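Local coordinates for hypothetical protein TM1553 (Thermotoga maritima, PDB 1VRM) that belongs to the ApbE family and, as in its characterised relatives, probably transfers FMN from FAD to threonine side chains of target flavoproteins, at residues 43-48 / 177-181; 51-55 / 169-173; 86-90 / 145-151; 106-112 / 157-161; 248-254 / 283-288. All coordinates share one frame. Where two conformers were deposited one is given. Numbering follows the deposited sequence.

Contact 1: 43-48 / 177-181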
# COMPACT_ATOMS: atom_id res chain seq x y z
N THR A 43 -5.39 -16.09 20.11
CA THR A 43 -4.27 -16.81 19.49
C THR A 43 -4.13 -16.44 18.00
O THR A 43 -3.05 -16.10 17.52
CB THR A 43 -4.41 -18.34 19.62
OG1 THR A 43 -4.38 -18.73 21.01
CG2 THR A 43 -3.30 -19.10 18.86
N ILE A 44 -5.24 -16.51 17.27
CA ILE A 44 -5.21 -16.10 15.86
C ILE A 44 -4.75 -14.65 15.72
O ILE A 44 -3.85 -14.33 14.94
CB ILE A 44 -6.59 -16.27 15.20
CG1 ILE A 44 -7.07 -17.73 15.33
CG2 ILE A 44 -6.56 -15.76 13.75
CD1 ILE A 44 -8.44 -18.03 14.82
N ALA A 45 -5.30 -13.72 16.50
CA ALA A 45 -4.88 -12.33 16.44
C ALA A 45 -3.40 -12.12 16.77
O ALA A 45 -2.72 -11.30 16.16
CB ALA A 45 -5.77 -11.48 17.33
N GLU A 46 -2.91 -12.80 17.81
CA GLU A 46 -1.49 -12.70 18.18
C GLU A 46 -0.59 -13.15 17.02
O GLU A 46 0.40 -12.48 16.72
CB GLU A 46 -1.20 -13.54 19.42
CG GLU A 46 0.31 -13.66 19.81
CD GLU A 46 1.08 -12.35 20.04
OE1 GLU A 46 0.47 -11.36 20.53
OE2 GLU A 46 2.35 -12.36 19.80
N ALA A 47 -0.94 -14.26 16.40
CA ALA A 47 -0.20 -14.79 15.23
C ALA A 47 -0.15 -13.76 14.12
O ALA A 47 0.89 -13.54 13.50
CB ALA A 47 -0.84 -16.01 14.71
N ILE A 48 -1.30 -13.16 13.86
CA ILE A 48 -1.41 -12.15 12.81
C ILE A 48 -0.55 -10.92 13.13
O ILE A 48 0.23 -10.44 12.30
CB ILE A 48 -2.87 -11.73 12.61
CG1 ILE A 48 -3.66 -12.82 11.93
CG2 ILE A 48 -2.92 -10.42 11.81
CD1 ILE A 48 -5.13 -12.61 11.91
N ILE A 177 -3.33 -16.52 7.44
CA ILE A 177 -2.99 -17.02 8.80
C ILE A 177 -4.27 -17.39 9.54
O ILE A 177 -4.40 -18.50 10.08
CB ILE A 177 -2.13 -15.99 9.60
CG1 ILE A 177 -0.75 -15.87 8.96
CG2 ILE A 177 -2.06 -16.35 11.06
CD1 ILE A 177 0.04 -14.70 9.38
N ALA A 178 -5.25 -16.49 9.54
CA ALA A 178 -6.49 -16.74 10.27
C ALA A 178 -7.16 -18.01 9.76
O ALA A 178 -7.62 -18.86 10.54
CB ALA A 178 -7.40 -15.55 10.12
N LEU A 179 -7.26 -18.10 8.42
CA LEU A 179 -7.96 -19.25 7.79
C LEU A 179 -7.21 -20.56 7.93
O LEU A 179 -7.79 -21.64 7.84
CB LEU A 179 -8.31 -18.95 6.35
CG LEU A 179 -9.21 -17.74 6.15
CD1 LEU A 179 -9.46 -17.48 4.71
CD2 LEU A 179 -10.52 -17.87 6.91
N SER A 180 -5.91 -20.46 8.11
CA SER A 180 -5.06 -21.64 8.39
C SER A 180 -5.36 -22.21 9.79
O SER A 180 -5.34 -23.42 10.02
CB SER A 180 -3.57 -21.28 8.30
OG SER A 180 -3.13 -21.07 6.97
N PHE A 181 -5.63 -21.33 10.75
CA PHE A 181 -6.10 -21.76 12.08
C PHE A 181 -7.48 -22.34 12.03
O PHE A 181 -7.78 -23.33 12.70
CB PHE A 181 -6.11 -20.61 13.08
CG PHE A 181 -4.77 -20.31 13.66
CD1 PHE A 181 -4.25 -21.09 14.70
CD2 PHE A 181 -4.02 -19.24 13.21
CE1 PHE A 181 -3.01 -20.82 15.26
CE2 PHE A 181 -2.79 -18.96 13.79
CZ PHE A 181 -2.29 -19.76 14.79

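Contact 2: 51-55 / 169-173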
# COMPACT_ATOMS: atom_id res chain seq x y z
N ASP A 51 3.08 -11.62 12.53
CA ASP A 51 3.44 -11.58 11.09
C ASP A 51 3.51 -10.14 10.56
O ASP A 51 4.39 -9.79 9.77
CB ASP A 51 2.48 -12.40 10.28
CG ASP A 51 3.00 -12.73 8.92
OD1 ASP A 51 4.09 -13.33 8.87
OD2 ASP A 51 2.32 -12.40 7.90
N MSE A 52 2.57 -9.31 10.99
CA MSE A 52 2.56 -7.90 10.55
C MSE A 52 3.84 -7.20 10.99
O MSE A 52 4.45 -6.43 10.21
CB MSE A 52 1.32 -7.16 11.05
CG MSE A 52 0.12 -7.66 10.38
SE MSE A 52 -1.46 -6.72 11.24
CE MSE A 52 -2.31 -6.04 9.55
N LYS A 53 4.25 -7.45 12.23
CA LYS A 53 5.50 -6.89 12.73
C LYS A 53 6.71 -7.47 12.01
O LYS A 53 7.64 -6.73 11.65
CB LYS A 53 5.61 -7.06 14.24
CG LYS A 53 4.57 -6.24 15.00
CD LYS A 53 4.65 -6.50 16.48
CE LYS A 53 3.78 -5.51 17.23
NZ LYS A 53 3.93 -4.12 16.71
N ARG A 54 6.69 -8.76 11.76
CA ARG A 54 7.77 -9.41 11.04
C ARG A 54 8.00 -8.75 9.66
O ARG A 54 9.11 -8.40 9.28
CB ARG A 54 7.44 -10.87 10.83
CG ARG A 54 8.49 -11.65 10.06
CD ARG A 54 8.04 -13.06 9.77
NE ARG A 54 6.95 -13.08 8.83
CZ ARG A 54 7.14 -12.96 7.51
NH1 ARG A 54 8.38 -12.87 7.02
NH2 ARG A 54 6.10 -12.96 6.70
N ILE A 55 6.93 -8.57 8.92
CA ILE A 55 6.94 -7.94 7.59
C ILE A 55 7.42 -6.48 7.73
O ILE A 55 8.16 -5.96 6.89
CB ILE A 55 5.52 -8.02 6.94
CG1 ILE A 55 5.25 -9.46 6.61
CG2 ILE A 55 5.39 -7.02 5.80
CD1 ILE A 55 3.83 -9.70 6.28
N TYR A 169 0.13 -6.63 1.18
CA TYR A 169 0.75 -7.93 1.30
C TYR A 169 0.52 -8.53 2.71
O TYR A 169 0.10 -9.68 2.84
CB TYR A 169 2.23 -7.78 1.00
CG TYR A 169 2.99 -9.06 1.25
CD1 TYR A 169 2.75 -10.17 0.46
CD2 TYR A 169 3.90 -9.19 2.29
CE1 TYR A 169 3.41 -11.36 0.67
CE2 TYR A 169 4.56 -10.42 2.52
CZ TYR A 169 4.32 -11.47 1.71
OH TYR A 169 4.95 -12.70 1.90
N ALA A 170 0.83 -7.72 3.72
CA ALA A 170 0.66 -8.14 5.13
C ALA A 170 -0.82 -8.49 5.39
O ALA A 170 -1.13 -9.48 6.11
CB ALA A 170 1.09 -7.08 6.04
N LEU A 171 -1.72 -7.70 4.83
CA LEU A 171 -3.15 -7.95 5.05
C LEU A 171 -3.59 -9.26 4.42
O LEU A 171 -4.40 -9.97 4.99
CB LEU A 171 -4.03 -6.82 4.57
CG LEU A 171 -3.85 -5.55 5.42
CD1 LEU A 171 -4.48 -4.35 4.71
CD2 LEU A 171 -4.41 -5.69 6.80
N ASP A 172 -3.13 -9.52 3.22
CA ASP A 172 -3.44 -10.78 2.56
C ASP A 172 -2.86 -11.97 3.38
O ASP A 172 -3.53 -12.96 3.58
CB ASP A 172 -2.94 -10.79 1.13
CG ASP A 172 -3.78 -9.90 0.23
OD1 ASP A 172 -4.97 -9.63 0.58
OD2 ASP A 172 -3.23 -9.44 -0.82
N ARG A 173 -1.62 -11.84 3.85
CA ARG A 173 -1.03 -12.86 4.73
C ARG A 173 -1.84 -13.04 6.01
O ARG A 173 -2.06 -14.17 6.47
CB ARG A 173 0.40 -12.52 5.08
CG ARG A 173 1.30 -13.06 3.98
CD ARG A 173 2.71 -13.07 4.36
NE ARG A 173 2.95 -13.75 5.63
CZ ARG A 173 3.24 -15.02 5.78
NH1 ARG A 173 3.38 -15.81 4.72
NH2 ARG A 173 3.46 -15.50 7.01
O HOH W 1 0.60 -10.24 8.31

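Contact 3: 86-90 / 145-151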
# COMPACT_ATOMS: atom_id res chain seq x y z
N TYR A 86 11.90 -12.49 -2.79
CA TYR A 86 11.98 -12.55 -4.26
C TYR A 86 10.61 -12.36 -4.90
O TYR A 86 10.41 -11.52 -5.81
CB TYR A 86 12.63 -13.85 -4.68
CG TYR A 86 13.13 -13.85 -6.10
CD1 TYR A 86 14.34 -13.23 -6.40
CD2 TYR A 86 12.47 -14.51 -7.10
CE1 TYR A 86 14.85 -13.21 -7.70
CE2 TYR A 86 12.98 -14.50 -8.42
CZ TYR A 86 14.18 -13.87 -8.69
OH TYR A 86 14.73 -13.85 -9.97
N SER A 87 9.63 -13.08 -4.36
CA SER A 87 8.30 -13.06 -4.91
C SER A 87 7.65 -11.67 -4.70
O SER A 87 7.00 -11.14 -5.60
CB SER A 87 7.44 -14.12 -4.25
OG SER A 87 7.12 -13.74 -2.93
N LEU A 88 7.87 -11.05 -3.55
CA LEU A 88 7.27 -9.72 -3.32
C LEU A 88 7.87 -8.64 -4.21
O LEU A 88 7.17 -7.82 -4.78
CB LEU A 88 7.37 -9.33 -1.84
CG LEU A 88 6.75 -8.00 -1.45
CD1 LEU A 88 5.30 -7.89 -1.87
CD2 LEU A 88 6.92 -7.89 0.05
N ILE A 89 9.18 -8.65 -4.32
CA ILE A 89 9.83 -7.69 -5.23
C ILE A 89 9.39 -7.90 -6.67
O ILE A 89 9.02 -6.94 -7.35
CB ILE A 89 11.36 -7.70 -5.05
CG1 ILE A 89 11.67 -7.26 -3.63
CG2 ILE A 89 12.08 -6.82 -6.06
CD1 ILE A 89 13.15 -7.32 -3.23
N LYS A 90 9.34 -9.16 -7.11
CA LYS A 90 8.82 -9.47 -8.48
C LYS A 90 7.41 -8.94 -8.67
O LYS A 90 7.10 -8.32 -9.68
CB LYS A 90 8.81 -10.98 -8.73
CG LYS A 90 9.20 -11.37 -10.15
CD LYS A 90 10.69 -11.45 -10.31
CE LYS A 90 11.12 -12.40 -11.41
NZ LYS A 90 11.05 -13.85 -11.05
N PHE A 145 16.68 -9.43 -12.08
CA PHE A 145 16.36 -10.69 -11.42
C PHE A 145 17.14 -11.84 -12.01
O PHE A 145 17.30 -11.90 -13.22
CB PHE A 145 14.87 -10.98 -11.60
CG PHE A 145 13.99 -9.97 -10.93
CD1 PHE A 145 13.74 -10.07 -9.60
CD2 PHE A 145 13.44 -8.92 -11.63
CE1 PHE A 145 12.94 -9.13 -8.94
CE2 PHE A 145 12.62 -7.97 -11.00
CZ PHE A 145 12.40 -8.07 -9.65
N ASP A 146 17.60 -12.73 -11.13
CA ASP A 146 18.21 -14.00 -11.48
C ASP A 146 17.32 -15.11 -10.89
O ASP A 146 17.51 -15.53 -9.75
CB ASP A 146 19.62 -14.01 -10.90
CG ASP A 146 20.35 -15.33 -11.09
OD1 ASP A 146 19.78 -16.27 -11.69
OD2 ASP A 146 21.51 -15.39 -10.62
N ASP A 147 16.38 -15.61 -11.70
CA ASP A 147 15.51 -16.70 -11.25
C ASP A 147 16.27 -18.01 -10.97
O ASP A 147 15.91 -18.72 -10.04
CB ASP A 147 14.41 -17.02 -12.27
CG ASP A 147 13.48 -15.86 -12.55
OD1 ASP A 147 13.31 -14.95 -11.70
OD2 ASP A 147 12.92 -15.84 -13.67
N LYS A 148 17.32 -18.31 -11.73
CA LYS A 148 18.15 -19.53 -11.52
C LYS A 148 18.62 -19.61 -10.06
O LYS A 148 18.39 -20.59 -9.36
CB LYS A 148 19.36 -19.50 -12.46
CG LYS A 148 20.18 -20.80 -12.56
CD LYS A 148 21.64 -20.51 -12.93
N ASN A 149 19.26 -18.54 -9.58
CA ASN A 149 19.84 -18.53 -8.25
C ASN A 149 19.10 -17.70 -7.20
O ASN A 149 19.59 -17.57 -6.07
CB ASN A 149 21.28 -18.01 -8.37
CG ASN A 149 22.07 -18.78 -9.42
OD1 ASN A 149 22.35 -19.96 -9.23
ND2 ASN A 149 22.39 -18.14 -10.55
N MSE A 150 17.97 -17.10 -7.59
CA MSE A 150 17.18 -16.24 -6.73
C MSE A 150 18.01 -15.10 -6.15
O MSE A 150 18.17 -14.94 -4.92
CB MSE A 150 16.57 -17.05 -5.62
CG MSE A 150 15.47 -16.36 -4.92
SE MSE A 150 14.28 -17.77 -4.23
CE MSE A 150 12.98 -17.85 -5.75
N ARG A 151 18.52 -14.29 -7.07
CA ARG A 151 19.28 -13.11 -6.73
C ARG A 151 18.63 -11.91 -7.37
O ARG A 151 18.00 -12.03 -8.43
CB ARG A 151 20.74 -13.22 -7.17
CG ARG A 151 21.51 -14.42 -6.62
CD ARG A 151 22.99 -14.40 -6.97
NE ARG A 151 23.13 -14.60 -8.39
CZ ARG A 151 24.29 -14.74 -9.03
NH1 ARG A 151 25.44 -14.64 -8.38
NH2 ARG A 151 24.27 -15.00 -10.33

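Contact 4: 106-112 / 157-161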
# COMPACT_ATOMS: atom_id res chain seq x y z
N THR A 106 10.74 1.64 -6.96
CA THR A 106 12.06 2.26 -6.91
C THR A 106 12.06 3.77 -6.67
O THR A 106 12.97 4.48 -7.04
CB THR A 106 12.87 1.94 -8.17
OG1 THR A 106 12.21 2.55 -9.29
CG2 THR A 106 12.98 0.41 -8.38
N VAL A 107 11.01 4.25 -6.01
CA VAL A 107 11.00 5.63 -5.49
C VAL A 107 11.92 5.82 -4.27
O VAL A 107 11.93 6.91 -3.69
CB VAL A 107 9.55 6.10 -5.14
CG1 VAL A 107 8.71 6.29 -6.41
CG2 VAL A 107 8.90 5.14 -4.23
N GLY A 108 12.72 4.82 -3.87
CA GLY A 108 13.51 4.93 -2.68
C GLY A 108 14.46 6.11 -2.67
O GLY A 108 14.57 6.82 -1.68
N ARG A 109 15.22 6.33 -3.76
CA ARG A 109 16.15 7.45 -3.78
C ARG A 109 15.43 8.80 -3.61
O ARG A 109 15.95 9.71 -2.97
CB ARG A 109 17.03 7.48 -5.03
CG ARG A 109 18.05 6.36 -5.13
CD ARG A 109 19.18 6.45 -4.18
NE ARG A 109 19.97 7.64 -4.43
CZ ARG A 109 20.98 7.75 -5.31
NH1 ARG A 109 21.34 6.72 -6.05
NH2 ARG A 109 21.67 8.89 -5.40
N LEU A 110 14.27 8.93 -4.24
CA LEU A 110 13.50 10.16 -4.11
C LEU A 110 12.94 10.33 -2.68
O LEU A 110 13.01 11.43 -2.12
CB LEU A 110 12.36 10.20 -5.14
CG LEU A 110 12.78 10.51 -6.56
CD1 LEU A 110 11.68 10.07 -7.48
CD2 LEU A 110 13.08 12.02 -6.73
N LEU A 111 12.42 9.26 -2.11
CA LEU A 111 11.87 9.33 -0.71
C LEU A 111 12.99 9.75 0.22
O LEU A 111 12.81 10.57 1.10
CB LEU A 111 11.24 8.03 -0.29
CG LEU A 111 9.97 7.72 -1.09
CD1 LEU A 111 9.55 6.32 -0.81
CD2 LEU A 111 8.86 8.66 -0.73
N GLU A 112 14.19 9.23 -0.01
CA GLU A 112 15.33 9.53 0.85
C GLU A 112 15.72 11.04 0.72
O GLU A 112 15.96 11.77 1.69
CB GLU A 112 16.42 8.56 0.42
CG GLU A 112 17.58 8.44 1.24
CD GLU A 112 18.57 7.48 0.57
OE1 GLU A 112 18.97 7.73 -0.58
OE2 GLU A 112 18.95 6.51 1.22
N GLY A 157 21.97 2.94 -9.11
CA GLY A 157 21.83 3.50 -7.79
C GLY A 157 20.40 3.50 -7.29
O GLY A 157 20.10 4.17 -6.29
N VAL A 158 19.53 2.71 -7.88
CA VAL A 158 18.13 2.74 -7.40
C VAL A 158 18.04 2.08 -6.02
O VAL A 158 18.84 1.21 -5.66
CB VAL A 158 17.09 2.15 -8.34
CG1 VAL A 158 17.08 2.79 -9.69
CG2 VAL A 158 17.23 0.68 -8.43
N LYS A 159 17.03 2.50 -5.27
CA LYS A 159 16.69 1.89 -4.03
C LYS A 159 15.19 1.54 -4.04
O LYS A 159 14.35 2.31 -4.49
CB LYS A 159 16.98 2.79 -2.85
CG LYS A 159 18.51 3.03 -2.65
CD LYS A 159 18.76 3.73 -1.35
CE LYS A 159 20.22 3.70 -0.87
NZ LYS A 159 20.44 4.33 0.51
N ILE A 160 14.90 0.36 -3.51
CA ILE A 160 13.53 -0.20 -3.46
C ILE A 160 12.87 0.30 -2.19
O ILE A 160 13.47 0.29 -1.11
CB ILE A 160 13.62 -1.74 -3.43
CG1 ILE A 160 14.20 -2.26 -4.77
CG2 ILE A 160 12.31 -2.34 -3.06
CD1 ILE A 160 14.63 -3.70 -4.77
N ASP A 161 11.62 0.72 -2.29
CA ASP A 161 10.80 1.01 -1.12
C ASP A 161 9.44 0.34 -1.38
O ASP A 161 8.83 0.58 -2.43
CB ASP A 161 10.56 2.50 -0.86
CG ASP A 161 9.69 2.71 0.41
OD1 ASP A 161 10.23 2.74 1.55
OD2 ASP A 161 8.45 2.76 0.28
O HOH W 2 15.49 4.75 -6.36

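Contact 5: 248-254 / 283-288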
# COMPACT_ATOMS: atom_id res chain seq x y z
N HIS A 248 3.43 15.57 0.42
CA HIS A 248 3.03 14.24 0.90
C HIS A 248 3.89 13.17 0.18
O HIS A 248 4.62 13.47 -0.79
CB HIS A 248 1.55 14.02 0.64
CG HIS A 248 1.19 14.04 -0.80
ND1 HIS A 248 1.43 12.97 -1.64
CD2 HIS A 248 0.63 15.01 -1.56
CE1 HIS A 248 1.04 13.30 -2.86
NE2 HIS A 248 0.53 14.52 -2.83
N HIS A 249 3.80 11.94 0.68
CA HIS A 249 4.75 10.88 0.33
C HIS A 249 4.43 10.15 -0.97
O HIS A 249 5.19 9.28 -1.39
CB HIS A 249 4.82 9.86 1.47
CG HIS A 249 3.72 8.85 1.43
ND1 HIS A 249 2.40 9.19 1.65
CD2 HIS A 249 3.74 7.54 1.11
CE1 HIS A 249 1.65 8.10 1.53
NE2 HIS A 249 2.44 7.09 1.20
N ILE A 250 3.30 10.48 -1.58
CA ILE A 250 2.91 9.79 -2.84
C ILE A 250 3.51 10.56 -4.00
O ILE A 250 2.90 11.42 -4.65
CB ILE A 250 1.41 9.60 -3.02
CG1 ILE A 250 0.80 9.00 -1.75
CG2 ILE A 250 1.14 8.69 -4.23
CD1 ILE A 250 -0.72 8.98 -1.75
N LEU A 251 4.76 10.20 -4.30
CA LEU A 251 5.48 10.86 -5.39
C LEU A 251 5.07 10.30 -6.73
O LEU A 251 4.82 9.09 -6.88
CB LEU A 251 6.99 10.68 -5.17
CG LEU A 251 7.55 11.15 -3.82
CD1 LEU A 251 9.10 10.97 -3.71
CD2 LEU A 251 7.24 12.58 -3.53
N ASP A 252 4.98 11.17 -7.71
CA ASP A 252 4.89 10.76 -9.12
C ASP A 252 6.30 10.31 -9.55
O ASP A 252 7.22 11.10 -9.64
CB ASP A 252 4.38 11.93 -9.95
CG ASP A 252 4.17 11.55 -11.41
OD1 ASP A 252 4.79 10.55 -11.88
OD2 ASP A 252 3.41 12.29 -12.08
N PRO A 253 6.47 9.00 -9.82
CA PRO A 253 7.82 8.57 -10.17
C PRO A 253 8.41 9.17 -11.43
O PRO A 253 9.65 9.12 -11.59
CB PRO A 253 7.68 7.04 -10.35
CG PRO A 253 6.51 6.70 -9.49
CD PRO A 253 5.57 7.83 -9.74
N SER A 254 7.58 9.76 -12.28
CA SER A 254 8.07 10.36 -13.54
C SER A 254 8.53 11.80 -13.30
O SER A 254 9.27 12.32 -14.13
CB SER A 254 6.99 10.31 -14.63
OG SER A 254 5.91 11.18 -14.31
N PHE A 283 -3.85 7.13 -7.58
CA PHE A 283 -3.60 8.46 -7.01
C PHE A 283 -2.69 9.28 -7.95
O PHE A 283 -2.97 10.41 -8.27
CB PHE A 283 -2.94 8.34 -5.66
CG PHE A 283 -2.85 9.66 -4.92
CD1 PHE A 283 -1.81 10.53 -5.21
CD2 PHE A 283 -3.77 10.01 -3.96
CE1 PHE A 283 -1.68 11.74 -4.53
CE2 PHE A 283 -3.67 11.23 -3.29
CZ PHE A 283 -2.61 12.08 -3.58
N VAL A 284 -1.59 8.68 -8.38
CA VAL A 284 -0.66 9.32 -9.28
C VAL A 284 -1.27 9.62 -10.64
O VAL A 284 -0.99 10.64 -11.23
CB VAL A 284 0.61 8.47 -9.45
CG1 VAL A 284 1.49 9.00 -10.60
CG2 VAL A 284 1.38 8.31 -8.12
N MSE A 285 -2.06 8.70 -11.19
CA MSE A 285 -2.59 8.88 -12.53
C MSE A 285 -3.81 9.79 -12.59
O MSE A 285 -4.10 10.36 -13.65
CB MSE A 285 -2.94 7.50 -13.09
CG MSE A 285 -1.71 6.69 -13.37
SE MSE A 285 -2.16 4.92 -14.07
CE MSE A 285 -2.53 5.61 -16.02
N ALA A 286 -4.55 9.87 -11.50
CA ALA A 286 -5.88 10.56 -11.53
C ALA A 286 -5.74 12.09 -11.63
O ALA A 286 -6.69 12.78 -12.02
CB ALA A 286 -6.71 10.20 -10.35
N GLY A 287 -4.59 12.62 -11.25
CA GLY A 287 -4.40 14.06 -11.38
C GLY A 287 -4.11 14.47 -12.81
O GLY A 287 -4.11 15.66 -13.11
N LYS A 288 -3.91 13.51 -13.71
CA LYS A 288 -3.68 13.81 -15.12
C LYS A 288 -4.93 13.57 -16.00
O LYS A 288 -5.25 14.39 -16.85
CB LYS A 288 -2.53 12.97 -15.65
CG LYS A 288 -1.22 13.18 -14.86
CD LYS A 288 -0.32 11.98 -14.93
CE LYS A 288 0.84 12.15 -13.94
NZ LYS A 288 1.69 10.96 -13.92

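Contact 1: 43-48 / 177-181
Two helices of the ApbE fold, 41-58 and 166-181, pack nearly antiparallel here: the axes of their short segments come within 9.5 Å and their directions differ by 145°. No hydrogen bond crosses, so the join rests on apolar side chains. At the outer margin T43 sets its CG2 4.0 Å from CE1 of the F181 ring. One residue on, I44 meets two partners. Its CG2 lies 3.7 Å from A178 CB, and its CG1 is 3.8 Å from F181 CB, while I44 CA sits over one face of the F181 ring. The small A178 lets the two backbones come close, with CA of I44 and CA of A178 5.8 Å apart. A45 faces the other way, onto I32 of strand 28-35 and Y19 and L21 of strand 19-25, which seats helix 41-58 on the large sheet beside its partner helix. A47, with its CA-to-CB bond directed at helix 166-181, is the small residue between two large ones: its CB is 3.9 Å from I177 CG2 and 3.7 Å from F181 CE2. I48 begins the next turn, and its side chain also touches I32 of the sheet. Against the partner helix, I48 CG1 lies 4.0 Å from I177 CG2, and I48 CD1 reaches to 4.1 Å from A178 CB.

Contact 2: 51-55 / 169-173
A carboxylate shared by two arginines marks this otherwise apolar helix pair. D51 takes R173 side-on from across the interface, NE to OD2 at 2.7 Å and NH2 to OD1 at 2.9 Å, while R54, one turn along from D51, gives NE and NH2 to the same OD1 at 2.9 and 3.0 Å. The shared acid lets the like charges approach, R54 NH2 standing 3.4 Å from R173 NE over one face of the R173 guanidinium. A water extends the network, donating to D51 OD2 at 2.8 Å and to A170 O at 2.9 Å. Beneath the charges, I55 CD1 fits against A170 CB at 3.8 Å and Y169 CE2 at 3.9 Å, and selenomethionine M52 brings CE to 3.5 Å from L171 CD2. A170 is small enough for its CA to come 5.7 Å from M52 CA, and the segment axes pass at 9.7 Å, 151° apart in direction. R54 and Y169 both reach E84, at the start of helix 83-98. M52 and L171 rest on V189 and A191 of strand 186-191, so helices 41-58 and 166-181 lie side by side on the large antiparallel sheet.

Contact 3: 86-90 / 145-151
Y86 lays its ring under M150, whose CG sits 4.0 Å from the Y86 ring centroid in a CH-pi contact, with SE at 5.1 Å completing an oblique Met-aromatic contact. The edge of F145 is turned to the face of Y86 in an offset edge-to-face pair, centroids 5.7 Å apart and planes at 89°. K90 then lies over the F145 ring, its CD 3.5 Å from the centroid, and ends at D147: K90 NZ and Y86 OH both donate to D147 OD1, at 2.6 Å in a salt bridge and at a very short 2.5 Å. I89 CG2 adds an apolar touch, 3.8 Å from F145 CE1. D146 organises the turn, accepting N149 N at its OD1 (3.1 Å) in an Asx motif, while M150 and R151 face it in a G1 beta bulge. The contact thus fixes the hairpin of strands 143-146 and 151-154, part of the small three-stranded sheet, against helix 83-98, with Y86 and F145 both touching V152.

Contact 4: 106-112 / 157-161
The N-terminal turn of helix 108-114 docks here on an extended loop beside a pocket that holds an unidentified ligand, to which D161 OD2 is hydrogen-bonded. G108, the first helical residue, gives its N to K159 O in a weak hydrogen bond of 3.1 Å. Its lack of a side chain matters: a CB would stand only 2.4 Å from K159 O, a clash. The same carbonyl receives a CA-H...O contact from T106 CA at 3.3 Å. A water knits the two backbones further, donating to T106 O at 2.6 Å and accepting from K159 N at 2.9 Å and R109 N at 3.1 Å. On the outer side R109 NH1 donates to G157 O at 2.8 Å, and K159 NZ forms a salt bridge with E112 OE2 at 2.7 Å. On the inner side L111 CD1 packs 3.8 Å from D161 CG. The join is thus largely polar: a weak backbone bond, a bridging water, an arginine-to-carbonyl bond and a salt bridge. D161 OD2, which also accepts from G163 N, places a carboxylate beside a molecule that may come from the crystallisation liquor: it marks a pocket, consistent with the active site, without showing what binds there.

Contact 5: 248-254 / 283-288
F283 and V284 form two neighbouring bumps on helix 272-296, and loop 248-254 bends round them. I250 fits over the first: its CD1 sits almost squarely above the F283 ring, 3.7 Å from the centroid and 4° off the normal. H248 meets the same ring from another direction, in an offset edge-to-face pair, F283 turning its edge to the imidazole face, centroids 5.3 Å apart and planes at 79°. V284 fills the hollow along the chain from I250 to P253, with V284 CG2 3.9 Å from I250 CG2 and 3.7 Å from L251 O, and V284 CG1 3.8 Å from D252 CG and 4.3 Å from P253 CD. An inverse gamma turn centred on I250 and an Asx turn at D252, where OD1 accepts S254 N at 2.9 Å, shape this curve. K288 closes the rim, reaching from the helix so that NZ meets D252 OD2 at 2.8 Å in a salt bridge. H248 NE2 is held by A259 O, while H249 NE2 and L251 O bond an unidentified ligand. The loop lies between helix 272-296, whose F283 also touches V262 and V265 of strand 262-269, and helix 108-114, where L251 touches L110, L111 and W114.

Overall arrangement
Contacts 1 and 2 are successive parts of one helix pair, 41-58 with 166-181, their centres 11 Å apart and touching through I177 and D51. Contacts 3 and 4 both fall in the chain between these two helices, and their segments alternate. Y169 meets L88 where contact 2 reaches contact 3, and I89 meets I160 where contact 3 reaches contact 4. Contact 5 comes later in the chain, about 35 Å from contact 1 between centres and on the opposite side of the molecule, yet only 15 Å from contact 4, which it touches through L110, L111 and V107. Contacts 4 and 5 both border an unidentified ligand, possibly from the crystallisation liquor, consistent with a binding pocket there.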